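Local coordinates for protein dihydropteroate synthase (Clostridioides difficile, PDB 6PZ2) that catalyses the condensation of p-aminobenzoic acid with a hydroxymethyl-dihydropterin pyrophosphate to give dihydropteroate, a step of folate biosynthesis, at residues N32-D35 and I36-H40; I76-I79 and K80-Q84; S214-G217 and K218-V222. All coordinates share one frame; numbering follows the deposited sequence.

Interaction 1: residues N32-D35 and I36-H40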
ATOM      1  N   ASN A  32      -7.606   7.836  35.620  1.00 56.10           N
ATOM      2  CA  ASN A  32      -6.524   8.323  34.753  1.00 56.23           C
ATOM      3  C   ASN A  32      -6.845   8.039  33.281  1.00 49.11           C
ATOM      4  O   ASN A  32      -6.088   8.478  32.431  1.00 42.91           O
ATOM      5  CB  ASN A  32      -5.166   7.727  35.135  1.00 61.33           C
ATOM      6  CG  ASN A  32      -4.485   8.563  36.198  1.00 73.81           C
ATOM      7  OD1 ASN A  32      -4.369   8.145  37.350  1.00 68.67           O
ATOM      8  ND2 ASN A  32      -4.113   9.781  35.841  1.00 70.87           N
ATOM      9  N   ASN A  33      -7.933   7.333  32.963  1.00 39.58           N
ATOM     10  CA  ASN A  33      -8.306   7.122  31.561  1.00 40.62           C
ATOM     11  C   ASN A  33      -8.362   8.440  30.775  1.00 40.39           C
ATOM     12  O   ASN A  33      -7.961   8.480  29.611  1.00 41.30           O
ATOM     13  CB  ASN A  33      -9.631   6.380  31.457  1.00 38.86           C
ATOM     14  CG  ASN A  33      -9.450   4.966  31.954  1.00 36.66           C
ATOM     15  OD1 ASN A  33      -8.318   4.567  32.202  1.00 39.46           O
ATOM     16  ND2 ASN A  33     -10.536   4.235  32.108  1.00 33.59           N
ATOM     17  N   LEU A  34      -8.816   9.520  31.392  1.00 36.66           N
ATOM     18  CA  LEU A  34      -8.886  10.770  30.659  1.00 39.07           C
ATOM     19  C   LEU A  34      -7.476  11.160  30.184  1.00 37.05           C
ATOM     20  O   LEU A  34      -7.280  11.549  29.016  1.00 38.70           O
ATOM     21  CB  LEU A  34      -9.552  11.851  31.520  1.00 35.01           C
ATOM     22  CG  LEU A  34      -9.408  13.286  31.000  1.00 37.69           C
ATOM     23  CD1 LEU A  34     -10.100  13.482  29.656  1.00 34.71           C
ATOM     24  CD2 LEU A  34      -9.970  14.274  32.001  1.00 41.92           C
ATOM     25  N   ASP A  35      -6.480  11.032  31.051  1.00 40.88           N
ATOM     26  CA  ASP A  35      -5.107  11.460  30.718  1.00 44.67           C
ATOM     27  C   ASP A  35      -4.460  10.510  29.699  1.00 44.20           C
ATOM     28  O   ASP A  35      -3.657  10.949  28.873  1.00 34.48           O
ATOM     29  CB  ASP A  35      -4.198  11.448  31.943  1.00 53.37           C
ATOM     30  CG  ASP A  35      -4.552  12.457  33.022  1.00 60.02           C
ATOM     31  OD1 ASP A  35      -4.528  12.041  34.191  1.00 66.21           O
ATOM     32  OD2 ASP A  35      -4.841  13.626  32.684  1.00 49.55           O
ATOM     33  N   ILE A  36      -4.802   9.219  29.789  1.00 39.02           N
ATOM     34  CA  ILE A  36      -4.357   8.183  28.850  1.00 40.76           C
ATOM     35  C   ILE A  36      -4.906   8.506  27.453  1.00 41.66           C
ATOM     36  O   ILE A  36      -4.139   8.546  26.480  1.00 39.03           O
ATOM     37  CB  ILE A  36      -4.788   6.787  29.357  1.00 44.86           C
ATOM     38  CG1 ILE A  36      -3.951   6.330  30.561  1.00 47.48           C
ATOM     39  CG2 ILE A  36      -4.769   5.751  28.238  1.00 43.82           C
ATOM     40  CD1 ILE A  36      -4.443   5.052  31.246  1.00 43.99           C
ATOM     41  N   ALA A  37      -6.214   8.796  27.370  1.00 39.07           N
ATOM     42  CA  ALA A  37      -6.836   9.161  26.106  1.00 36.35           C
ATOM     43  C   ALA A  37      -6.115  10.373  25.505  1.00 35.20           C
ATOM     44  O   ALA A  37      -5.824  10.366  24.307  1.00 32.97           O
ATOM     45  CB  ALA A  37      -8.316   9.402  26.267  1.00 36.31           C
ATOM     46  N   ILE A  38      -5.796  11.365  26.324  1.00 33.44           N
ATOM     47  CA  ILE A  38      -5.163  12.598  25.811  1.00 34.48           C
ATOM     48  C   ILE A  38      -3.732  12.304  25.339  1.00 33.46           C
ATOM     49  O   ILE A  38      -3.249  12.922  24.380  1.00 37.47           O
ATOM     50  CB  ILE A  38      -5.182  13.710  26.889  1.00 35.83           C
ATOM     51  CG1 ILE A  38      -6.612  14.083  27.286  1.00 37.32           C
ATOM     52  CG2 ILE A  38      -4.399  14.950  26.458  1.00 33.98           C
ATOM     53  CD1 ILE A  38      -7.431  14.704  26.162  1.00 41.99           C
ATOM     54  N   GLN A  39      -3.024  11.427  26.049  1.00 40.02           N
ATOM     55  CA  GLN A  39      -1.665  11.045  25.638  1.00 41.83           C
ATOM     56  C   GLN A  39      -1.736  10.348  24.273  1.00 40.03           C
ATOM     57  O   GLN A  39      -0.968  10.716  23.355  1.00 34.43           O
ATOM     58  CB  GLN A  39      -0.937  10.199  26.694  1.00 44.68           C
ATOM     59  CG  GLN A  39       0.561  10.023  26.405  1.00 47.50           C
ATOM     60  CD  GLN A  39       1.255  11.334  26.102  1.00 51.88           C
ATOM     61  OE1 GLN A  39       1.222  12.261  26.902  1.00 50.30           O
ATOM     62  NE2 GLN A  39       1.839  11.462  24.920  1.00 48.44           N
ATOM     63  N   HIS A  40      -2.716   9.453  24.105  1.00 32.61           N
ATOM     64  CA  HIS A  40      -2.919   8.789  22.822  1.00 33.13           C
ATOM     65  C   HIS A  40      -3.156   9.808  21.708  1.00 34.70           C
ATOM     66  O   HIS A  40      -2.598   9.658  20.601  1.00 33.71           O
ATOM     67  CB  HIS A  40      -4.018   7.717  22.900  1.00 37.19           C
ATOM     68  CG  HIS A  40      -4.097   6.881  21.666  1.00 48.96           C
ATOM     69  ND1 HIS A  40      -2.994   6.615  20.877  1.00 58.99           N
ATOM     70  CD2 HIS A  40      -5.133   6.247  21.074  1.00 52.21           C
ATOM     71  CE1 HIS A  40      -3.346   5.863  19.857  1.00 51.89           C
ATOM     72  NE2 HIS A  40      -4.656   5.629  19.954  1.00 47.68           N
TER

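Interaction 2: residues I76-I79 and K80-Q84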
ATOM      1  N   ILE A  76     -17.177  14.413  26.746  1.00 32.07           N
ATOM      2  CA  ILE A  76     -17.090  15.868  27.078  1.00 36.10           C
ATOM      3  C   ILE A  76     -15.739  16.225  27.718  1.00 31.47           C
ATOM      4  O   ILE A  76     -15.071  17.187  27.301  1.00 32.06           O
ATOM      5  CB  ILE A  76     -18.281  16.305  27.962  1.00 38.71           C
ATOM      6  CG1 ILE A  76     -19.585  16.281  27.174  1.00 41.44           C
ATOM      7  CG2 ILE A  76     -18.086  17.673  28.582  1.00 43.70           C
ATOM      8  CD1 ILE A  76     -19.581  17.225  26.011  1.00 49.73           C
ATOM      9  N   PRO A  77     -15.336  15.490  28.744  1.00 28.34           N
ATOM     10  CA  PRO A  77     -14.033  15.806  29.333  1.00 31.61           C
ATOM     11  C   PRO A  77     -12.846  15.642  28.375  1.00 34.19           C
ATOM     12  O   PRO A  77     -11.868  16.378  28.469  1.00 34.94           O
ATOM     13  CB  PRO A  77     -13.835  14.841  30.512  1.00 33.66           C
ATOM     14  CG  PRO A  77     -15.085  13.964  30.557  1.00 33.92           C
ATOM     15  CD  PRO A  77     -15.933  14.281  29.345  1.00 30.81           C
ATOM     16  N   VAL A  78     -12.944  14.710  27.432  1.00 36.39           N
ATOM     17  CA  VAL A  78     -11.853  14.529  26.472  1.00 31.87           C
ATOM     18  C   VAL A  78     -11.818  15.707  25.501  1.00 31.10           C
ATOM     19  O   VAL A  78     -10.719  16.192  25.198  1.00 27.78           O
ATOM     20  CB  VAL A  78     -11.955  13.191  25.718  1.00 32.49           C
ATOM     21  CG1 VAL A  78     -10.827  13.030  24.717  1.00 31.24           C
ATOM     22  CG2 VAL A  78     -12.017  12.017  26.681  1.00 28.19           C
ATOM     23  N   ILE A  79     -12.990  16.141  25.026  1.00 31.82           N
ATOM     24  CA  ILE A  79     -13.053  17.300  24.121  1.00 33.39           C
ATOM     25  C   ILE A  79     -12.462  18.530  24.816  1.00 37.75           C
ATOM     26  O   ILE A  79     -11.699  19.270  24.199  1.00 33.36           O
ATOM     27  CB  ILE A  79     -14.488  17.580  23.654  1.00 32.64           C
ATOM     28  CG1 ILE A  79     -15.011  16.473  22.749  1.00 32.11           C
ATOM     29  CG2 ILE A  79     -14.566  18.944  22.978  1.00 34.74           C
ATOM     30  CD1 ILE A  79     -16.489  16.554  22.529  1.00 34.85           C
ATOM     31  N   LYS A  80     -12.806  18.730  26.091  1.00 39.12           N
ATOM     32  CA  LYS A  80     -12.310  19.924  26.779  1.00 44.93           C
ATOM     33  C   LYS A  80     -10.783  19.886  26.834  1.00 39.35           C
ATOM     34  O   LYS A  80     -10.174  20.881  26.475  1.00 41.52           O
ATOM     35  CB  LYS A  80     -12.902  20.107  28.183  1.00 51.02           C
ATOM     36  CG  LYS A  80     -14.051  21.104  28.230  1.00 65.22           C
ATOM     37  CD  LYS A  80     -14.355  21.688  29.592  1.00 74.18           C
ATOM     38  CE  LYS A  80     -13.684  23.013  29.882  1.00 67.46           C
ATOM     39  NZ  LYS A  80     -12.431  22.802  30.647  1.00 76.21           N
ATOM     40  N   LYS A  81     -10.185  18.765  27.242  1.00 39.92           N
ATOM     41  CA  LYS A  81      -8.726  18.704  27.318  1.00 43.38           C
ATOM     42  C   LYS A  81      -8.098  18.793  25.928  1.00 44.02           C
ATOM     43  O   LYS A  81      -7.096  19.490  25.771  1.00 45.92           O
ATOM     44  CB  LYS A  81      -8.214  17.439  28.005  1.00 48.48           C
ATOM     45  CG  LYS A  81      -8.201  17.524  29.515  1.00 57.89           C
ATOM     46  CD  LYS A  81      -6.918  17.065  30.147  1.00 67.05           C
ATOM     47  CE  LYS A  81      -6.871  17.495  31.597  1.00 73.68           C
ATOM     48  NZ  LYS A  81      -6.231  16.462  32.441  1.00 83.17           N
ATOM     49  N   LEU A  82      -8.682  18.140  24.931  1.00 44.10           N
ATOM     50  CA  LEU A  82      -8.111  18.243  23.594  1.00 44.19           C
ATOM     51  C   LEU A  82      -8.032  19.711  23.155  1.00 46.38           C
ATOM     52  O   LEU A  82      -7.058  20.142  22.561  1.00 51.78           O
ATOM     53  CB  LEU A  82      -8.983  17.469  22.602  1.00 41.30           C
ATOM     54  CG  LEU A  82      -8.897  15.952  22.689  1.00 40.18           C
ATOM     55  CD1 LEU A  82      -9.919  15.317  21.766  1.00 43.50           C
ATOM     56  CD2 LEU A  82      -7.503  15.478  22.344  1.00 43.18           C
ATOM     57  N   LYS A  83      -9.124  20.427  23.369  1.00 46.22           N
ATOM     58  CA  LYS A  83      -9.279  21.798  22.907  1.00 50.98           C
ATOM     59  C   LYS A  83      -8.280  22.719  23.613  1.00 50.42           C
ATOM     60  O   LYS A  83      -7.787  23.637  22.980  1.00 54.15           O
ATOM     61  CB  LYS A  83     -10.708  22.288  23.158  1.00 54.21           C
ATOM     62  CG  LYS A  83     -11.750  21.737  22.193  1.00 63.37           C
ATOM     63  CD  LYS A  83     -11.498  22.126  20.751  1.00 70.38           C
ATOM     64  CE  LYS A  83     -11.151  23.595  20.614  1.00 69.41           C
ATOM     65  NZ  LYS A  83     -11.588  24.119  19.303  1.00 71.02           N
ATOM     66  N   GLN A  84      -7.965  22.482  24.882  1.00 48.86           N
ATOM     67  CA  GLN A  84      -6.977  23.331  25.538  1.00 57.14           C
ATOM     68  C   GLN A  84      -5.553  22.795  25.345  1.00 58.48           C
ATOM     69  O   GLN A  84      -4.668  23.627  25.234  1.00 62.76           O
ATOM     70  CB  GLN A  84      -7.307  23.562  27.017  1.00 65.04           C
ATOM     71  CG  GLN A  84      -7.273  22.322  27.900  1.00 74.59           C
ATOM     72  CD  GLN A  84      -8.295  22.348  29.020  1.00 84.81           C
ATOM     73  OE1 GLN A  84      -9.086  23.284  29.159  1.00 86.99           O
ATOM     74  NE2 GLN A  84      -8.306  21.298  29.832  1.00 73.78           N
TER

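Interaction 3: residues S214-G217 and K218-V222. With PT1 (pteroic acid), chain K.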
ATOM      1  N   SER A 214     -12.789  -6.661   9.462  1.00 36.88           N
ATOM      2  CA  SER A 214     -12.916  -8.078   9.162  1.00 37.76           C
ATOM      3  C   SER A 214     -12.800  -8.321   7.656  1.00 36.52           C
ATOM      4  O   SER A 214     -12.479  -9.415   7.236  1.00 39.83           O
ATOM      5  CB  SER A 214     -14.235  -8.604   9.666  1.00 41.74           C
ATOM      6  OG  SER A 214     -15.268  -8.079   8.848  1.00 44.50           O
ATOM      7  N   VAL A 215     -13.080  -7.333   6.824  1.00 36.76           N
ATOM      8  CA  VAL A 215     -12.856  -7.512   5.382  1.00 34.29           C
ATOM      9  C   VAL A 215     -11.366  -7.761   5.085  1.00 39.15           C
ATOM     10  O   VAL A 215     -11.024  -8.517   4.170  1.00 36.60           O
ATOM     11  CB  VAL A 215     -13.352  -6.323   4.541  1.00 35.70           C
ATOM     12  CG1 VAL A 215     -12.645  -5.013   4.878  1.00 35.14           C
ATOM     13  CG2 VAL A 215     -13.201  -6.621   3.053  1.00 38.33           C
ATOM     14  N   ILE A 216     -10.478  -7.128   5.839  1.00 32.42           N
ATOM     15  CA  ILE A 216      -9.068  -7.374   5.705  1.00 31.32           C
ATOM     16  C   ILE A 216      -8.720  -8.708   6.370  1.00 31.91           C
ATOM     17  O   ILE A 216      -7.987  -9.521   5.813  1.00 31.00           O
ATOM     18  CB  ILE A 216      -8.276  -6.210   6.307  1.00 28.55           C
ATOM     19  CG1 ILE A 216      -8.622  -4.914   5.579  1.00 30.78           C
ATOM     20  CG2 ILE A 216      -6.809  -6.552   6.262  1.00 30.19           C
ATOM     21  CD1 ILE A 216      -7.944  -3.711   6.172  1.00 37.86           C
ATOM     22  N   GLY A 217      -9.306  -8.964   7.524  1.00 31.84           N
ATOM     23  CA  GLY A 217      -9.042 -10.206   8.275  1.00 31.68           C
ATOM     24  C   GLY A 217      -9.405 -11.463   7.513  1.00 32.68           C
ATOM     25  O   GLY A 217      -8.867 -12.547   7.757  1.00 40.10           O
ATOM     26  N   LYS A 218     -10.344 -11.349   6.602  1.00 35.17           N
ATOM     27  CA  LYS A 218     -10.723 -12.514   5.850  1.00 40.88           C
ATOM     28  C   LYS A 218      -9.623 -12.831   4.827  1.00 42.52           C
ATOM     29  O   LYS A 218      -9.489 -13.977   4.467  1.00 37.23           O
ATOM     30  CB  LYS A 218     -12.058 -12.297   5.139  1.00 47.14           C
ATOM     31  CG  LYS A 218     -12.842 -13.570   4.856  1.00 62.82           C
ATOM     32  CD  LYS A 218     -14.349 -13.375   4.921  1.00 73.74           C
ATOM     33  CE  LYS A 218     -14.850 -12.658   6.164  1.00 74.49           C
ATOM     34  NZ  LYS A 218     -16.320 -12.795   6.316  1.00 69.57           N
ATOM     35  N   VAL A 219      -8.850 -11.845   4.366  1.00 36.75           N
ATOM     36  CA  VAL A 219      -7.753 -12.089   3.415  1.00 36.18           C
ATOM     37  C   VAL A 219      -6.482 -12.398   4.215  1.00 34.04           C
ATOM     38  O   VAL A 219      -5.674 -13.226   3.840  1.00 34.29           O
ATOM     39  CB  VAL A 219      -7.565 -10.879   2.473  1.00 38.62           C
ATOM     40  CG1 VAL A 219      -6.365 -11.017   1.540  1.00 41.50           C
ATOM     41  CG2 VAL A 219      -8.819 -10.630   1.661  1.00 36.41           C
ATOM     42  N   LEU A 220      -6.325 -11.731   5.343  1.00 33.50           N
ATOM     43  CA  LEU A 220      -5.170 -11.851   6.184  1.00 35.15           C
ATOM     44  C   LEU A 220      -5.603 -12.308   7.582  1.00 40.26           C
ATOM     45  O   LEU A 220      -5.745 -11.458   8.469  1.00 41.54           O
ATOM     46  CB  LEU A 220      -4.495 -10.475   6.267  1.00 34.50           C
ATOM     47  CG  LEU A 220      -4.177  -9.806   4.936  1.00 33.91           C
ATOM     48  CD1 LEU A 220      -3.507  -8.458   5.166  1.00 34.82           C
ATOM     49  CD2 LEU A 220      -3.264 -10.690   4.107  1.00 38.65           C
ATOM     50  N   PRO A 221      -5.785 -13.635   7.799  1.00 45.77           N
ATOM     51  CA  PRO A 221      -6.405 -14.112   9.048  1.00 44.28           C
ATOM     52  C   PRO A 221      -5.430 -14.039  10.228  1.00 45.92           C
ATOM     53  O   PRO A 221      -5.001 -15.048  10.750  1.00 53.20           O
ATOM     54  CB  PRO A 221      -6.857 -15.559   8.833  1.00 43.82           C
ATOM     55  CG  PRO A 221      -6.360 -15.938   7.458  1.00 48.85           C
ATOM     56  CD  PRO A 221      -5.780 -14.701   6.798  1.00 44.15           C
ATOM     57  N   VAL A 222      -5.071 -12.825  10.609  1.00 47.57           N
ATOM     58  CA  VAL A 222      -4.292 -12.591  11.801  1.00 42.62           C
ATOM     59  C   VAL A 222      -5.125 -11.649  12.678  1.00 46.79           C
ATOM     60  O   VAL A 222      -6.145 -11.107  12.234  1.00 42.74           O
ATOM     61  CB  VAL A 222      -2.909 -12.005  11.458  1.00 45.03           C
ATOM     62  CG1 VAL A 222      -2.117 -12.960  10.565  1.00 41.94           C
ATOM     63  CG2 VAL A 222      -3.031 -10.627  10.812  1.00 42.90           C
TER
HETATM   64  C2  PT1 K 310     -15.852   4.237   8.947  1.00 26.79           C
HETATM   65  C3  PT1 K 310     -15.998   3.911  10.356  1.00 29.36           C
HETATM   66  C5  PT1 K 310     -16.384   5.045  11.198  1.00 27.84           C
HETATM   67  N6  PT1 K 310     -15.784   2.689  10.910  1.00 31.44           N
HETATM   68  C7  PT1 K 310     -16.464   6.458   9.321  1.00 32.60           C
HETATM   69  N9  PT1 K 310     -16.614   6.231  10.634  1.00 31.81           N
HETATM   70  C10 PT1 K 310     -15.965   2.506  12.228  1.00 29.42           C
HETATM   71  N11 PT1 K 310     -16.675   7.682   8.802  1.00 31.28           N
HETATM   72  C12 PT1 K 310     -16.375   3.577  13.032  1.00 29.46           C
HETATM   73  C21 PT1 K 310     -15.615  -5.148  10.844  1.00 35.54           C
HETATM   74  O22 PT1 K 310     -16.207  -5.657   9.880  1.00 40.08           O
HETATM   75  O1  PT1 K 310     -15.497   3.301   8.054  1.00 32.81           O
HETATM   76  N4  PT1 K 310     -16.114   5.473   8.477  1.00 33.57           N
HETATM   77  N8  PT1 K 310     -16.536   4.819  12.520  1.00 31.94           N
HETATM   78  C13 PT1 K 310     -15.758   1.128  12.821  1.00 32.92           C
HETATM   79  N14 PT1 K 310     -16.709   0.221  12.188  1.00 29.63           N
HETATM   80  C15 PT1 K 310     -16.432  -1.077  11.938  1.00 31.22           C
HETATM   81  C16 PT1 K 310     -15.342  -1.743  12.512  1.00 30.57           C
HETATM   82  C17 PT1 K 310     -17.230  -1.749  11.021  1.00 31.53           C
HETATM   83  C18 PT1 K 310     -15.105  -3.075  12.183  1.00 34.52           C
HETATM   84  C19 PT1 K 310     -16.992  -3.079  10.686  1.00 31.87           C
HETATM   85  C20 PT1 K 310     -15.918  -3.738  11.262  1.00 34.78           C
HETATM   86  O23 PT1 K 310     -14.733  -5.788  11.420  1.00 33.18           O

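Interaction 1: residues N32-D35 and I36-H40
Four main-chain bonds carry the contact between N32-D35 and I36-H40, at the beginning of helix 33-46. I36 N donates to N32 O at 3.0 Å and A37 N to N33 O at 2.9 Å; I38 N to L34 O and Q39 N to D35 O continue the same i to i+4 pattern.

Apolar contact is sparse and rests on L34 and I38: CD1 of L34 lies 4.3 Å from CG1 of I38, one turn on. I38 turns CG1 back beside its own nitrogen (chi1 -61°), which sets that carbon 3.1 Å from L34 O.

The polar side chains make a separate group. N33 runs side by side with I36, its amide oxygen OD1 4.0 Å from the methyl CD1 of I36, while N33 ND2 is held by the carbonyl of D27. Q39 NE2 is bonded to D43. N32 ND2 gives a weak bond of 2.8 Å to D35 OD1, and D35 OD2 forms a salt bridge with K81 of helix 68-85. The lysine, together with the position of D35 near the start of a helix, would be expected to favour the charged form of this carboxylate, the weak amide bond adding little.

Interaction 2: residues I76-I79 and K80-Q84
Successive i to i+4 bonds join I76-I79 to K80-Q84 within helix 68-85: K80 N to I76 O, K81 N to P77 O, L82 N to V78 O and K83 N to I79 O. The shortest runs from L82 N to V78 O, at 2.8 Å. The helix is kinked at P77, whose ring nitrogen has no hydrogen to give to the preceding turn; its carbonyl still accepts, P77 O lying 3.2 Å from K81 N.

Among the side chains, V78 and L82 lie alongside one another and point the same way. The CG1 branch of V78, placed opposite the backbone N by a chi1 of 179°, touches L82 CD1 at 3.8 Å. L82 CG, beside its own backbone N, lies 3.1 Å from V78 O. Helix 68-85 is the crossover of the beta-alpha-beta unit between strands 51-55 and 90-93, part of the TIM barrel of this pterin-binding family. Its buried face meets both strands, V78 and I79 resting on L54 and L82 on I90; V78 and L82 also reach helix 33-46, at L34 and at I38 and A41 respectively.

I79 and K83 also lie alongside each other, one residue further on. The CG2 methyl of I79 meets K83 CG at 4.0 Å, and K83 CG sits 3.2 Å from I79 O. Beyond it the lysine chain bends at chi2 and chi3 and leads away, its ammonium giving a weak hydrogen bond to the carbonyl of G107. K81 CB is 3.8 Å from P77 O, and from there the K81 chain, bent at chi2 and chi4, leads away from I76-I79.

Interaction 3: residues S214-G217 and K218-V222
The carboxylate end of the pteroic acid pocket is formed in part by S214, at the start of the one-turn helix 214-217, which is followed by K218-V222. S214 grips both oxygens of the ligand carboxylate: its N donates to O23 at 2.9 Å and its OG to O22 at 2.8 Å. With chi1 at 71°, OG stands between the backbone N and carbonyl carbon, bringing N-H and hydroxyl to the same ligand group. The carboxylate thus meets the N-terminal end of a helix, where the N-H of S214 would be expected to favour its negative charge.

Within the turn, K218 N bonds to S214 O at 2.9 Å. I216 O takes two donors: L220 N comes nearly straight on at 2.8 Å, whereas V219 N lies above the carbonyl plane at 2.9 Å. I216 CG2 and L220 CD1 touch at 4.0 Å as the two side chains cross obliquely. At the end of the helix, CA-H...O contacts link G217 CA to L220 O and P221 CA to G217 O, and P221 centres an inverse gamma turn.

K213, N112 and D177 also hydrogen-bond pteroic acid. V215, K218 and V219 pack on F186 of helix 186-195, while I216, V219 and L220 meet M260, A263 and M256 of the second subunit's helix 251-265.

Interactions 1 and 2 belong to consecutive crossover helices of the barrel and touch directly, their centres 11 Å apart. D35 OD2 and K81 NZ form the salt bridge between them, 3.2 Å long, and apolar contact is added by I38 CD1, which packs on K81 CB at 3.4 Å. The methyl L34 CD1 also comes within 3.6 Å of the carbonyl oxygen P77 O. Interaction 3, much later in the chain, stands apart: its nearest atoms are about 17 Å from interaction 1 and about 25 Å from interaction 2. Of the three, it alone holds a residue of the pteroic acid pocket; the other two lie along neighbouring outer helices.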